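Local structure of putative acetyltransferase (Clostridium difficile, 3DSB) at the interface of chains A and B. The protein probably transfers an acyl group, most likely acetyl from acetyl-CoA, to an acceptor as a member of the GNAT acetyltransferase family. Coordinates in Å, arbitrary orientation; residue numbers count along the deposited sequence, not the author numbering. Chains: chain A/B, Putative acetyltransferase.

The interface of chains A and B. Residues chain A 126, 133-134, 137-138, 144; chain B 150.
B:Tyr150 inserts its phenol between A:Tyr137 on one ring face and A:Glu144 on the other, and it hides 86 Å² of its surface against this group of chain A residues. Aromatic contact comes first: the two tyrosine rings meet edge to face, planes 57° apart, with A:Tyr137 CD2 over the middle of the B:Tyr150 ring, 3.9 Å above its plane. In A:Tyr137, CG anti to the carbonyl carbon (chi1 -60°) swings the ring toward B:Tyr150, and the turn about CB-CG (chi2 -44°) presents the CD2 edge.

On the opposite face lies the backbone of A:Glu144, its N 3.4 Å from B:Tyr150 CD1 and its CA toward the rim, while its CB packs near CE1 and CZ. The methyl A:Val126 CG1 touches B:Tyr150 CE2 at 3.6 Å, on the side of the ring away from A:Glu138. At the far end the phenol OH of B:Tyr150 abuts the alkyl stem of A:Lys134, 3.3 Å from its CB, and the lysine chain runs on extended at about a right angle to the tyrosine.

A polar contact meets the ring at its edge: the carboxylate oxygen A:Glu138 OE2 lies in the ring plane, 3.6 Å from B:Tyr150 CE1, where it would probably face the positive rim.

Two-fold symmetry gives a twin patch in this possibly biological dimer. Strand 147-152 of chain B forms an antiparallel bridge to strand 143-144 of chain A, placing the tyrosine beside helix 133-138 and the end of strand 119-127.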
ATOM      1  N   VAL A 126      10.364   2.071  -5.692  1.00 12.51           N
ATOM      2  CA  VAL A 126      11.106   1.725  -6.895  1.00 13.18           C
ATOM      3  C   VAL A 126      12.398   0.999  -6.552  1.00 13.07           C
ATOM      4  O   VAL A 126      12.996   1.247  -5.502  1.00 13.88           O
ATOM      5  CB  VAL A 126      11.381   3.015  -7.729  1.00 14.03           C
ATOM      6  CG1 VAL A 126      12.251   4.044  -6.964  1.00 15.66           C
ATOM      7  CG2 VAL A 126      11.979   2.684  -9.108  1.00 15.86           C
ATOM      8  N   ALA A 133      15.425   6.899 -11.878  1.00 23.87           N
ATOM      9  CA  ALA A 133      14.211   7.217 -11.079  1.00 23.09           C
ATOM     10  C   ALA A 133      14.346   8.516 -10.313  1.00 22.90           C
ATOM     11  O   ALA A 133      13.460   9.363 -10.365  1.00 22.89           O
ATOM     12  CB  ALA A 133      13.867   6.065 -10.096  1.00 24.00           C
ATOM     13  N   LYS A 134      15.457   8.703  -9.618  1.00 23.39           N
ATOM     14  CA  LYS A 134      15.607   9.880  -8.785  1.00 24.64           C
ATOM     15  C   LYS A 134      15.411  11.190  -9.553  1.00 24.13           C
ATOM     16  O   LYS A 134      14.630  12.027  -9.145  1.00 24.75           O
ATOM     17  CB  LYS A 134      16.956   9.881  -8.063  1.00 25.57           C
ATOM     18  CG  LYS A 134      16.972  10.777  -6.844  1.00 28.85           C
ATOM     19  CD  LYS A 134      18.239  10.563  -6.045  1.00 33.19           C
ATOM     20  CE  LYS A 134      18.427  11.649  -4.987  1.00 35.44           C
ATOM     21  NZ  LYS A 134      19.863  11.727  -4.540  1.00 40.01           N
ATOM     22  N   TYR A 137      11.687  11.501 -10.872  1.00 18.21           N
ATOM     23  CA  TYR A 137      10.705  11.903  -9.857  1.00 18.33           C
ATOM     24  C   TYR A 137      10.976  13.272  -9.274  1.00 18.96           C
ATOM     25  O   TYR A 137      10.042  14.048  -8.993  1.00 17.74           O
ATOM     26  CB  TYR A 137      10.585  10.856  -8.748  1.00 19.37           C
ATOM     27  CG  TYR A 137      10.142   9.537  -9.297  1.00 20.29           C
ATOM     28  CD1 TYR A 137       9.110   9.457 -10.244  1.00 19.00           C
ATOM     29  CD2 TYR A 137      10.774   8.357  -8.885  1.00 20.99           C
ATOM     30  CE1 TYR A 137       8.722   8.229 -10.768  1.00 21.86           C
ATOM     31  CE2 TYR A 137      10.389   7.134  -9.384  1.00 22.09           C
ATOM     32  CZ  TYR A 137       9.355   7.061 -10.310  1.00 20.98           C
ATOM     33  OH  TYR A 137       8.988   5.841 -10.814  1.00 23.95           O
ATOM     34  N   GLU A 138      12.253  13.602  -9.079  1.00 20.06           N
ATOM     35  CA  GLU A 138      12.588  14.944  -8.589  1.00 22.63           C
ATOM     36  C   GLU A 138      12.053  16.049  -9.486  1.00 21.58           C
ATOM     37  O   GLU A 138      11.592  17.077  -9.019  1.00 21.88           O
ATOM     38  CB  GLU A 138      14.089  15.108  -8.456  1.00 24.36           C
ATOM     39  CG  GLU A 138      14.519  15.201  -7.032  1.00 29.42           C
ATOM     40  CD  GLU A 138      14.879  13.874  -6.416  1.00 31.32           C
ATOM     41  OE1 GLU A 138      16.038  13.823  -5.897  1.00 34.68           O
ATOM     42  OE2 GLU A 138      14.026  12.922  -6.437  1.00 30.69           O
ATOM     43  N   GLU A 144      12.845  11.368  -2.389  1.00 14.52           N
ATOM     44  CA  GLU A 144      13.068  10.133  -1.676  1.00 14.52           C
ATOM     45  C   GLU A 144      12.721  10.253  -0.181  1.00 15.23           C
ATOM     46  O   GLU A 144      13.088  11.233   0.481  1.00 15.90           O
ATOM     47  CB  GLU A 144      14.528   9.754  -1.870  1.00 15.54           C
ATOM     48  CG  GLU A 144      14.877   8.455  -1.321  1.00 19.07           C
ATOM     49  CD  GLU A 144      16.296   8.030  -1.722  1.00 23.31           C
ATOM     50  OE1 GLU A 144      17.074   8.847  -2.296  1.00 25.84           O
ATOM     51  OE2 GLU A 144      16.596   6.856  -1.470  1.00 26.56           O
TER
ATOM     52  N   TYR B 150       9.387   7.052  -2.590  1.00 13.51           N
ATOM     53  CA  TYR B 150       9.335   8.465  -2.961  1.00 13.45           C
ATOM     54  C   TYR B 150       7.970   9.021  -2.599  1.00 13.32           C
ATOM     55  O   TYR B 150       6.971   8.276  -2.601  1.00 13.18           O
ATOM     56  CB  TYR B 150       9.539   8.654  -4.475  1.00 13.78           C
ATOM     57  CG  TYR B 150      10.990   8.517  -4.870  1.00 14.14           C
ATOM     58  CD1 TYR B 150      11.773   9.647  -5.111  1.00 14.88           C
ATOM     59  CD2 TYR B 150      11.589   7.266  -5.011  1.00 15.65           C
ATOM     60  CE1 TYR B 150      13.125   9.549  -5.433  1.00 15.35           C
ATOM     61  CE2 TYR B 150      12.940   7.149  -5.339  1.00 16.21           C
ATOM     62  CZ  TYR B 150      13.699   8.303  -5.558  1.00 14.69           C
ATOM     63  OH  TYR B 150      15.050   8.233  -5.908  1.00 19.81           O
TER